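Local coordinates for toll-like receptor 13 (Mus musculus, PDB 4Z0C), which recognises bacterial 23S ribosomal RNA as a single strand and signals through MYD88 and TRAF6 to activate NF-kappa-B and the inflammatory response, at residues Leu383-Thr389 against Asn406-Ile412; Leu447-Leu453 against Leu471-Leu477; Leu463-Phe468 against His490-Leu495. All blocks are in the same frame, centred on the assembly; numbering follows the deposited sequence.

Contact 1: Leu383-Thr389 against Asn406-Ile412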
loop_
_atom_site.group_PDB
_atom_site.type_symbol
_atom_site.label_atom_id
_atom_site.label_comp_id
_atom_site.label_asym_id
_atom_site.label_seq_id
_atom_site.Cartn_x
_atom_site.Cartn_y
_atom_site.Cartn_z
ATOM N N LEU A 383 -3.902 -4.351 25.729
ATOM C CA LEU A 383 -4.431 -5.634 25.270
ATOM C C LEU A 383 -3.884 -5.977 23.887
ATOM O O LEU A 383 -4.405 -6.889 23.240
ATOM C CB LEU A 383 -5.968 -5.591 25.203
ATOM C CG LEU A 383 -6.669 -5.190 26.510
ATOM C CD1 LEU A 383 -8.165 -5.012 26.371
ATOM C CD2 LEU A 383 -6.386 -6.220 27.527
ATOM N N SER A 384 -2.871 -5.226 23.429
ATOM C CA SER A 384 -2.300 -5.396 22.087
ATOM C C SER A 384 -1.991 -6.827 21.743
ATOM O O SER A 384 -1.551 -7.578 22.600
ATOM C CB SER A 384 -1.010 -4.593 21.897
ATOM O OG SER A 384 -1.329 -3.243 21.756
ATOM N N ARG A 385 -2.196 -7.178 20.477
ATOM C CA ARG A 385 -1.860 -8.505 19.971
ATOM C C ARG A 385 -2.629 -9.601 20.674
ATOM O O ARG A 385 -2.102 -10.688 20.898
ATOM C CB ARG A 385 -0.357 -8.788 20.060
ATOM C CG ARG A 385 0.470 -7.776 19.341
ATOM C CD ARG A 385 1.767 -8.352 18.791
ATOM N NE ARG A 385 2.428 -7.325 17.985
ATOM C CZ ARG A 385 2.297 -7.198 16.666
ATOM N NH1 ARG A 385 1.544 -8.051 15.982
ATOM N NH2 ARG A 385 2.927 -6.221 16.030
ATOM N N ASN A 386 -3.875 -9.314 21.015
ATOM C CA ASN A 386 -4.813 -10.370 21.353
ATOM C C ASN A 386 -5.768 -10.598 20.188
ATOM O O ASN A 386 -6.130 -9.658 19.491
ATOM C CB ASN A 386 -5.558 -10.068 22.660
ATOM C CG ASN A 386 -4.689 -10.315 23.907
ATOM O OD1 ASN A 386 -4.454 -11.457 24.288
ATOM N ND2 ASN A 386 -4.215 -9.239 24.536
ATOM N N PRO A 387 -6.149 -11.865 19.950
ATOM C CA PRO A 387 -7.079 -12.190 18.862
ATOM C C PRO A 387 -8.509 -11.792 19.218
ATOM O O PRO A 387 -9.398 -12.631 19.203
ATOM C CB PRO A 387 -6.964 -13.712 18.751
ATOM C CG PRO A 387 -6.582 -14.159 20.153
ATOM C CD PRO A 387 -5.686 -13.064 20.674
ATOM N N ILE A 388 -8.706 -10.517 19.527
ATOM C CA ILE A 388 -9.993 -9.942 19.887
ATOM C C ILE A 388 -10.642 -9.341 18.638
ATOM O O ILE A 388 -10.056 -8.466 17.987
ATOM C CB ILE A 388 -9.763 -8.776 20.876
ATOM C CG1 ILE A 388 -9.218 -9.295 22.214
ATOM C CG2 ILE A 388 -11.036 -7.983 21.099
ATOM C CD1 ILE A 388 -8.569 -8.186 23.088
ATOM N N THR A 389 -11.839 -9.795 18.285
ATOM C CA THR A 389 -12.522 -9.215 17.131
ATOM C C THR A 389 -13.528 -8.162 17.568
ATOM O O THR A 389 -13.911 -7.300 16.778
ATOM C CB THR A 389 -13.244 -10.270 16.287
ATOM O OG1 THR A 389 -14.282 -10.884 17.065
ATOM C CG2 THR A 389 -12.261 -11.322 15.792
ATOM N N ASN A 406 -4.250 0.643 25.105
ATOM C CA ASN A 406 -3.559 0.141 23.918
ATOM C C ASN A 406 -4.187 -1.164 23.416
ATOM O O ASN A 406 -4.096 -2.217 24.076
ATOM C CB ASN A 406 -2.070 -0.065 24.205
ATOM C CG ASN A 406 -1.276 -0.438 22.957
ATOM O OD1 ASN A 406 -1.783 -0.376 21.834
ATOM N ND2 ASN A 406 -0.026 -0.844 23.154
ATOM N N LEU A 407 -4.806 -1.067 22.240
ATOM C CA LEU A 407 -5.487 -2.166 21.570
ATOM C C LEU A 407 -4.878 -2.422 20.192
ATOM O O LEU A 407 -5.519 -2.988 19.332
ATOM C CB LEU A 407 -6.964 -1.811 21.402
ATOM C CG LEU A 407 -7.800 -1.846 22.676
ATOM C CD1 LEU A 407 -9.105 -1.135 22.450
ATOM C CD2 LEU A 407 -8.081 -3.299 23.012
ATOM N N ALA A 408 -3.636 -2.008 19.993
ATOM C CA ALA A 408 -2.978 -2.153 18.703
ATOM C C ALA A 408 -2.763 -3.603 18.298
ATOM O O ALA A 408 -2.476 -4.444 19.128
ATOM C CB ALA A 408 -1.648 -1.417 18.705
ATOM N N ALA A 409 -2.927 -3.879 17.009
ATOM C CA ALA A 409 -2.661 -5.191 16.421
ATOM C C ALA A 409 -3.513 -6.310 17.002
ATOM O O ALA A 409 -3.160 -7.489 16.910
ATOM C CB ALA A 409 -1.184 -5.537 16.478
ATOM N N CYS A 410 -4.644 -5.946 17.590
ATOM C CA CYS A 410 -5.676 -6.935 17.830
ATOM C C CYS A 410 -6.389 -7.212 16.489
ATOM O O CYS A 410 -5.894 -6.819 15.430
ATOM C CB CYS A 410 -6.664 -6.430 18.862
ATOM S SG CYS A 410 -5.952 -6.287 20.493
ATOM N N TRP A 411 -7.533 -7.892 16.524
ATOM C CA TRP A 411 -8.240 -8.229 15.284
ATOM C C TRP A 411 -9.564 -7.490 15.177
ATOM O O TRP A 411 -10.506 -7.960 14.541
ATOM C CB TRP A 411 -8.483 -9.739 15.190
ATOM C CG TRP A 411 -7.248 -10.569 15.102
ATOM C CD1 TRP A 411 -5.955 -10.127 15.000
ATOM C CD2 TRP A 411 -7.183 -11.998 15.117
ATOM N NE1 TRP A 411 -5.092 -11.198 14.943
ATOM C CE2 TRP A 411 -5.820 -12.358 15.020
ATOM C CE3 TRP A 411 -8.141 -13.009 15.228
ATOM C CZ2 TRP A 411 -5.399 -13.685 14.998
ATOM C CZ3 TRP A 411 -7.719 -14.336 15.210
ATOM C CH2 TRP A 411 -6.362 -14.660 15.088
ATOM N N ILE A 412 -9.641 -6.333 15.810
ATOM C CA ILE A 412 -10.925 -5.671 15.982
ATOM C C ILE A 412 -11.614 -5.308 14.665
ATOM O O ILE A 412 -11.059 -4.662 13.750
ATOM C CB ILE A 412 -10.808 -4.466 16.912
ATOM C CG1 ILE A 412 -10.461 -4.963 18.329
ATOM C CG2 ILE A 412 -12.094 -3.625 16.866
ATOM C CD1 ILE A 412 -9.833 -3.908 19.219
#

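Contact 2: Leu447-Leu453 against Leu471-Leu477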
loop_
_atom_site.group_PDB
_atom_site.type_symbol
_atom_site.label_atom_id
_atom_site.label_comp_id
_atom_site.label_asym_id
_atom_site.label_seq_id
_atom_site.Cartn_x
_atom_site.Cartn_y
_atom_site.Cartn_z
ATOM N N LEU A 447 -15.335 10.214 24.971
ATOM C CA LEU A 447 -13.928 10.479 25.261
ATOM C C LEU A 447 -13.569 11.964 25.259
ATOM O O LEU A 447 -12.731 12.419 24.465
ATOM C CB LEU A 447 -13.052 9.693 24.288
ATOM C CG LEU A 447 -13.427 8.208 24.258
ATOM C CD1 LEU A 447 -12.519 7.414 23.326
ATOM C CD2 LEU A 447 -13.385 7.633 25.670
ATOM N N LYS A 448 -14.181 12.695 26.189
ATOM C CA LYS A 448 -14.094 14.158 26.267
ATOM C C LYS A 448 -12.685 14.692 26.440
ATOM O O LYS A 448 -12.408 15.836 26.092
ATOM C CB LYS A 448 -14.948 14.686 27.431
ATOM C CG LYS A 448 -16.439 14.888 27.140
ATOM C CD LYS A 448 -16.835 14.397 25.757
ATOM C CE LYS A 448 -18.246 14.820 25.393
ATOM N NZ LYS A 448 -19.213 14.563 26.479
ATOM N N LYS A 449 -11.799 13.869 26.985
ATOM C CA LYS A 449 -10.449 14.307 27.298
ATOM C C LYS A 449 -9.387 13.713 26.373
ATOM O O LYS A 449 -8.189 13.889 26.598
ATOM C CB LYS A 449 -10.132 13.993 28.759
ATOM C CG LYS A 449 -10.908 14.877 29.729
ATOM C CD LYS A 449 -10.684 14.483 31.171
ATOM C CE LYS A 449 -9.370 15.022 31.685
ATOM N NZ LYS A 449 -9.221 14.819 33.148
ATOM N N LEU A 450 -9.826 12.997 25.344
ATOM C CA LEU A 450 -8.894 12.338 24.431
ATOM C C LEU A 450 -7.969 13.357 23.761
ATOM O O LEU A 450 -8.412 14.393 23.274
ATOM C CB LEU A 450 -9.634 11.502 23.375
ATOM C CG LEU A 450 -8.707 10.477 22.716
ATOM C CD1 LEU A 450 -8.302 9.438 23.754
ATOM C CD2 LEU A 450 -9.392 9.828 21.532
ATOM N N GLN A 451 -6.681 13.038 23.743
ATOM C CA GLN A 451 -5.645 13.941 23.265
ATOM C C GLN A 451 -5.083 13.415 21.953
ATOM O O GLN A 451 -4.829 14.163 21.007
ATOM C CB GLN A 451 -4.529 14.026 24.330
ATOM C CG GLN A 451 -4.076 15.439 24.646
ATOM C CD GLN A 451 -4.385 15.877 26.065
ATOM O OE1 GLN A 451 -3.963 15.243 27.033
ATOM N NE2 GLN A 451 -5.148 16.958 26.194
ATOM N N SER A 452 -4.930 12.100 21.906
ATOM C CA SER A 452 -4.280 11.406 20.812
ATOM C C SER A 452 -5.112 10.182 20.418
ATOM O O SER A 452 -5.502 9.380 21.267
ATOM C CB SER A 452 -2.875 10.983 21.256
ATOM O OG SER A 452 -2.223 10.198 20.271
ATOM N N LEU A 453 -5.422 10.064 19.136
ATOM C CA LEU A 453 -6.156 8.916 18.610
ATOM C C LEU A 453 -5.424 8.313 17.420
ATOM O O LEU A 453 -5.169 8.996 16.416
ATOM C CB LEU A 453 -7.583 9.320 18.192
ATOM C CG LEU A 453 -8.425 8.286 17.412
ATOM C CD1 LEU A 453 -8.536 6.969 18.172
ATOM C CD2 LEU A 453 -9.842 8.804 17.095
ATOM N N LEU A 471 -14.849 14.870 20.469
ATOM C CA LEU A 471 -13.403 14.880 20.631
ATOM C C LEU A 471 -12.881 16.315 20.626
ATOM O O LEU A 471 -11.971 16.662 19.879
ATOM C CB LEU A 471 -12.732 14.048 19.547
ATOM C CG LEU A 471 -13.041 12.557 19.655
ATOM C CD1 LEU A 471 -12.384 11.752 18.541
ATOM C CD2 LEU A 471 -12.627 12.016 21.026
ATOM N N THR A 472 -13.464 17.130 21.497
ATOM C CA THR A 472 -13.183 18.556 21.577
ATOM C C THR A 472 -11.722 18.881 21.893
ATOM O O THR A 472 -11.173 19.861 21.386
ATOM C CB THR A 472 -14.092 19.211 22.637
ATOM O OG1 THR A 472 -15.465 19.026 22.265
ATOM C CG2 THR A 472 -13.776 20.702 22.800
ATOM N N ASN A 473 -11.095 18.025 22.691
ATOM C CA ASN A 473 -9.703 18.198 23.088
ATOM C C ASN A 473 -8.688 17.397 22.288
ATOM O O ASN A 473 -7.531 17.278 22.702
ATOM C CB ASN A 473 -9.519 17.917 24.582
ATOM C CG ASN A 473 -10.175 18.968 25.450
ATOM O OD1 ASN A 473 -9.813 20.147 25.400
ATOM N ND2 ASN A 473 -11.143 18.550 26.250
ATOM N N LEU A 474 -9.115 16.796 21.184
ATOM C CA LEU A 474 -8.182 15.979 20.422
ATOM C C LEU A 474 -7.098 16.866 19.823
ATOM O O LEU A 474 -7.387 17.903 19.203
ATOM C CB LEU A 474 -8.874 15.151 19.343
ATOM C CG LEU A 474 -8.002 13.968 18.911
ATOM C CD1 LEU A 474 -7.930 12.923 20.026
ATOM C CD2 LEU A 474 -8.515 13.355 17.625
ATOM N N ARG A 475 -5.850 16.452 20.019
ATOM C CA ARG A 475 -4.713 17.225 19.558
ATOM C C ARG A 475 -4.065 16.528 18.373
ATOM O O ARG A 475 -3.518 17.172 17.464
ATOM C CB ARG A 475 -3.710 17.413 20.700
ATOM C CG ARG A 475 -4.285 18.198 21.871
ATOM C CD ARG A 475 -4.642 19.617 21.427
ATOM N NE ARG A 475 -5.130 20.458 22.521
ATOM C CZ ARG A 475 -5.444 21.746 22.392
ATOM N NH1 ARG A 475 -5.329 22.349 21.214
ATOM N NH2 ARG A 475 -5.882 22.431 23.440
ATOM N N SER A 476 -4.129 15.205 18.376
ATOM C CA SER A 476 -3.466 14.443 17.340
ATOM C C SER A 476 -4.379 13.330 16.762
ATOM O O SER A 476 -5.035 12.594 17.492
ATOM C CB SER A 476 -2.170 13.862 17.899
ATOM O OG SER A 476 -1.453 13.177 16.889
ATOM N N LEU A 477 -4.452 13.236 15.441
ATOM C CA LEU A 477 -5.281 12.208 14.814
ATOM C C LEU A 477 -4.493 11.522 13.711
ATOM O O LEU A 477 -4.118 12.155 12.718
ATOM C CB LEU A 477 -6.582 12.816 14.269
ATOM C CG LEU A 477 -7.581 11.951 13.487
ATOM C CD1 LEU A 477 -8.121 10.708 14.246
ATOM C CD2 LEU A 477 -8.743 12.827 13.029
HETATM O O HOH W 1 -11.262 14.929 23.106
#

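Contact 3: Leu463-Phe468 against His490-Leu495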
loop_
_atom_site.group_PDB
_atom_site.type_symbol
_atom_site.label_atom_id
_atom_site.label_comp_id
_atom_site.label_asym_id
_atom_site.label_seq_id
_atom_site.Cartn_x
_atom_site.Cartn_y
_atom_site.Cartn_z
ATOM N N LEU A 463 -16.081 6.827 6.474
ATOM C CA LEU A 463 -16.176 7.568 7.721
ATOM C C LEU A 463 -17.501 8.315 7.768
ATOM O O LEU A 463 -17.681 9.302 7.066
ATOM C CB LEU A 463 -15.007 8.543 7.868
ATOM C CG LEU A 463 -13.574 8.012 7.833
ATOM C CD1 LEU A 463 -12.592 9.132 8.085
ATOM C CD2 LEU A 463 -13.392 6.961 8.869
ATOM N N GLU A 464 -18.433 7.823 8.576
ATOM C CA GLU A 464 -19.715 8.490 8.765
ATOM C C GLU A 464 -19.505 9.929 9.225
ATOM O O GLU A 464 -18.493 10.253 9.844
ATOM C CB GLU A 464 -20.577 7.731 9.784
ATOM C CG GLU A 464 -21.166 6.422 9.262
ATOM C CD GLU A 464 -22.184 5.766 10.230
ATOM O OE1 GLU A 464 -22.304 4.518 10.223
ATOM O OE2 GLU A 464 -22.864 6.485 10.999
ATOM N N PRO A 465 -20.447 10.812 8.887
ATOM C CA PRO A 465 -20.422 12.181 9.406
ATOM C C PRO A 465 -20.489 12.127 10.917
ATOM O O PRO A 465 -21.134 11.220 11.435
ATOM C CB PRO A 465 -21.717 12.784 8.858
ATOM C CG PRO A 465 -22.052 11.947 7.662
ATOM C CD PRO A 465 -21.581 10.574 7.975
ATOM N N ASN A 466 -19.840 13.064 11.601
ATOM C CA ASN A 466 -19.796 13.074 13.067
ATOM C C ASN A 466 -19.149 11.827 13.697
ATOM O O ASN A 466 -19.457 11.471 14.838
ATOM C CB ASN A 466 -21.197 13.311 13.655
ATOM C CG ASN A 466 -21.823 14.608 13.174
ATOM O OD1 ASN A 466 -21.141 15.621 13.018
ATOM N ND2 ASN A 466 -23.128 14.576 12.918
ATOM N N SER A 467 -18.271 11.162 12.947
ATOM C CA SER A 467 -17.484 10.052 13.484
ATOM C C SER A 467 -16.665 10.504 14.687
ATOM O O SER A 467 -16.466 9.749 15.630
ATOM C CB SER A 467 -16.526 9.513 12.423
ATOM O OG SER A 467 -17.165 8.587 11.574
ATOM N N PHE A 468 -16.209 11.752 14.638
ATOM C CA PHE A 468 -15.308 12.307 15.631
ATOM C C PHE A 468 -15.951 13.376 16.515
ATOM O O PHE A 468 -15.244 14.202 17.095
ATOM C CB PHE A 468 -14.070 12.901 14.946
ATOM C CG PHE A 468 -13.346 11.938 14.051
ATOM C CD1 PHE A 468 -12.608 10.897 14.584
ATOM C CD2 PHE A 468 -13.414 12.073 12.673
ATOM C CE1 PHE A 468 -11.935 10.020 13.770
ATOM C CE2 PHE A 468 -12.755 11.190 11.841
ATOM C CZ PHE A 468 -12.011 10.162 12.386
ATOM N N HIS A 490 -19.191 17.083 7.159
ATOM C CA HIS A 490 -19.047 17.225 8.601
ATOM C C HIS A 490 -18.166 16.123 9.169
ATOM O O HIS A 490 -18.396 15.642 10.283
ATOM C CB HIS A 490 -20.413 17.168 9.293
ATOM C CG HIS A 490 -21.306 18.325 8.972
ATOM N ND1 HIS A 490 -20.821 19.584 8.689
ATOM C CD2 HIS A 490 -22.656 18.417 8.907
ATOM C CE1 HIS A 490 -21.834 20.399 8.450
ATOM N NE2 HIS A 490 -22.957 19.716 8.576
ATOM N N LEU A 491 -17.172 15.711 8.394
ATOM C CA LEU A 491 -16.274 14.656 8.829
ATOM C C LEU A 491 -15.458 15.104 10.044
ATOM O O LEU A 491 -15.395 14.415 11.057
ATOM C CB LEU A 491 -15.345 14.259 7.679
ATOM C CG LEU A 491 -14.247 13.249 8.012
ATOM C CD1 LEU A 491 -14.837 12.018 8.672
ATOM C CD2 LEU A 491 -13.451 12.885 6.757
ATOM N N PHE A 492 -14.839 16.272 9.919
ATOM C CA PHE A 492 -13.927 16.809 10.920
ATOM C C PHE A 492 -14.586 17.858 11.806
ATOM O O PHE A 492 -13.931 18.806 12.236
ATOM C CB PHE A 492 -12.692 17.382 10.235
ATOM C CG PHE A 492 -11.899 16.357 9.477
ATOM C CD1 PHE A 492 -11.467 15.195 10.095
ATOM C CD2 PHE A 492 -11.614 16.539 8.135
ATOM C CE1 PHE A 492 -10.737 14.240 9.390
ATOM C CE2 PHE A 492 -10.900 15.578 7.413
ATOM C CZ PHE A 492 -10.442 14.447 8.036
ATOM N N SER A 493 -15.863 17.653 12.119
ATOM C CA SER A 493 -16.666 18.651 12.829
ATOM C C SER A 493 -16.173 19.076 14.224
ATOM O O SER A 493 -15.793 20.233 14.425
ATOM C CB SER A 493 -18.107 18.141 12.952
ATOM O OG SER A 493 -18.939 18.717 11.959
ATOM N N GLY A 494 -16.182 18.162 15.185
ATOM C CA GLY A 494 -15.791 18.496 16.549
ATOM C C GLY A 494 -14.312 18.746 16.827
ATOM O O GLY A 494 -13.894 18.777 17.992
ATOM N N LEU A 495 -13.519 18.936 15.777
ATOM C CA LEU A 495 -12.077 18.947 15.957
ATOM C C LEU A 495 -11.408 20.320 15.889
ATOM O O LEU A 495 -10.359 20.468 15.276
ATOM C CB LEU A 495 -11.450 18.003 14.925
ATOM C CG LEU A 495 -11.958 16.563 15.012
ATOM C CD1 LEU A 495 -11.313 15.663 13.969
ATOM C CD2 LEU A 495 -11.721 16.017 16.397
#

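Contact 1: Leu383-Thr389 against Asn406-Ile412
Leu383-Thr389 and Asn406-Ile412 start where equivalent strands of successive leucine-rich repeats, LRR 15 and LRR 16, end, and they stack loop on loop, with Leu383 N giving Asn406 O a nearly straight hydrogen bond of 2.7 Å. Arg385 N continues the pairing by bonding to Ala408 O, inside the type II turn from Leu407 to Cys410; the Ser384 hydroxyl adds a weak bond to the same oxygen. At the far end Trp411 N bonds weakly to Ile388 O (3.0 Å). Asn406 OD1 accepts Ala408 N, an Asx turn where the strand ends. Asn386 is the inward asparagine of its repeat: its ND2 donates to Leu383 O at 2.7 Å and also to Leu359 O, while its OD1 accepts Phe364 N. Cys410 takes the corresponding place one repeat on, and its SG comes to 3.2 Å from Leu383 O. Leu383 and Leu407 lie side by side, as do Ile388 and Ile412, repeating the apolar interior. The buried Ala409 methyl sits over one face of the exposed Arg385 guanidinium, toward its edge. Thr389 and Trp411 also pack on Val413 of the second subunit. With CG beside its own backbone N (chi1 -64°), Trp411 turns its indole under the proline: Pro387 CB stands 3.7 Å from the centroid of the six-membered ring, 10° off the normal, a CH-pi contact.

Contact 2: Leu447-Leu453 against Leu471-Leu477
Backbone hydrogen bonds pair the ends of the segments, Ser452-Leu453 and Ser476-Leu477, as neighbouring parallel strands of the leucine-rich repeat solenoid, Ser452 opposite Ser476 and Leu453 opposite Leu477. Gln451 O is gripped twice, by Arg475 N at 2.7 Å and by Ser476 N at 2.9 Å, and Leu453 N returns a bond to Ser476 O. Ahead of the strands each segment makes a type I turn, Leu447 to Leu450 and Leu471 to Leu474, and here side-chain and water bonds take over. Asn473 ND2 reaches Lys448 O at 3.0 Å, the oxygen lying close to the plane of the asparagine amide and the donor in the carbonyl plane. A water accepts from Asn473 N and also lies 2.9 Å from Leu450 O, bridging the two turns.

The apolar contacts are made by leucines on the inward side. Leu474, its CG anti to the backbone N (chi1 -160°), runs alongside Leu450 and brings CD1 to 3.7 Å from Leu450 CG; the same methyl also packs on the Gln451 backbone. Leu471 CD2 lies against Leu450 CB, while Leu453 and Leu477 run side by side, CD2 to CD1 at 3.8 Å. On the side away from the leucines, Gln451 and Arg475 touch through their CG atoms, 3.9 Å apart, the side chains crossing at a slant.

Several main-chain polar atoms are thus paired between repeats, directly or through water, while leucine methyls fill the interior, so that cohesion rests on both directional bonds and close aliphatic packing.

Contact 3: Leu463-Phe468 against His490-Leu495
His490, a poorly ordered residue whose placement is less certain, opens the contact through its carbonyl: Asn466 N donates to His490 O at 3.2 Å, straight at the hydrogen (170°) but from above the carbonyl plane. Asn466 lies in the type II turn from Glu464 to Ser467, braced by a bond of 2.7 Å from Ser467 OG to Glu464 O. Leu491 follows and buries the most surface in its segment. With CG anti to its backbone N (chi1 174°), its CD1 touches both Leu463 CB (3.6 Å) and Phe468 CE2 (3.9 Å), which lie about at a right angle as seen from it. Its carbonyl oxygen meets the edge of the Phe468 ring, close to the ring plane and 3.5 Å from CD2. Phe492 adds a looser approach of CE1 to Phe468 CE2. Ser493 lies beside the Asn466 side chain, its CB 3.9 Å from OD1. Past Gly494, Leu495 lays CD1 against Phe468 CB at 4.0 Å and also packs on Leu477. Both segments lie on the convex side of consecutive leucine-rich repeats, LRR 18 and LRR 19, and the inward Phe468 and Phe492, 24 residues apart at equivalent positions, are characteristic of the phenylalanine spine of such solenoids.

All three contacts join one repeat to the next in the same solenoid, the predicted extracellular part of the receptor. All are partly buried, with leucines and phenylalanines inward and polar or charged side chains nearer the surface. Contact 2 holds paired strands and the turns leading into them, contact 1 the loops just after the strands, and contact 3 convex-side turns. Contacts 1 and 2 each have several bonds between segments, contact 3 a single backbone one. Contacts 2 and 3 share an interior, Leu477 and Leu453 meeting Phe468. Contact 1 touches neither; it alone reaches the second subunit. Contacts 1 and 2 come within about 7 Å of the RNA at their nearest atoms, contact 3 within about 14 Å.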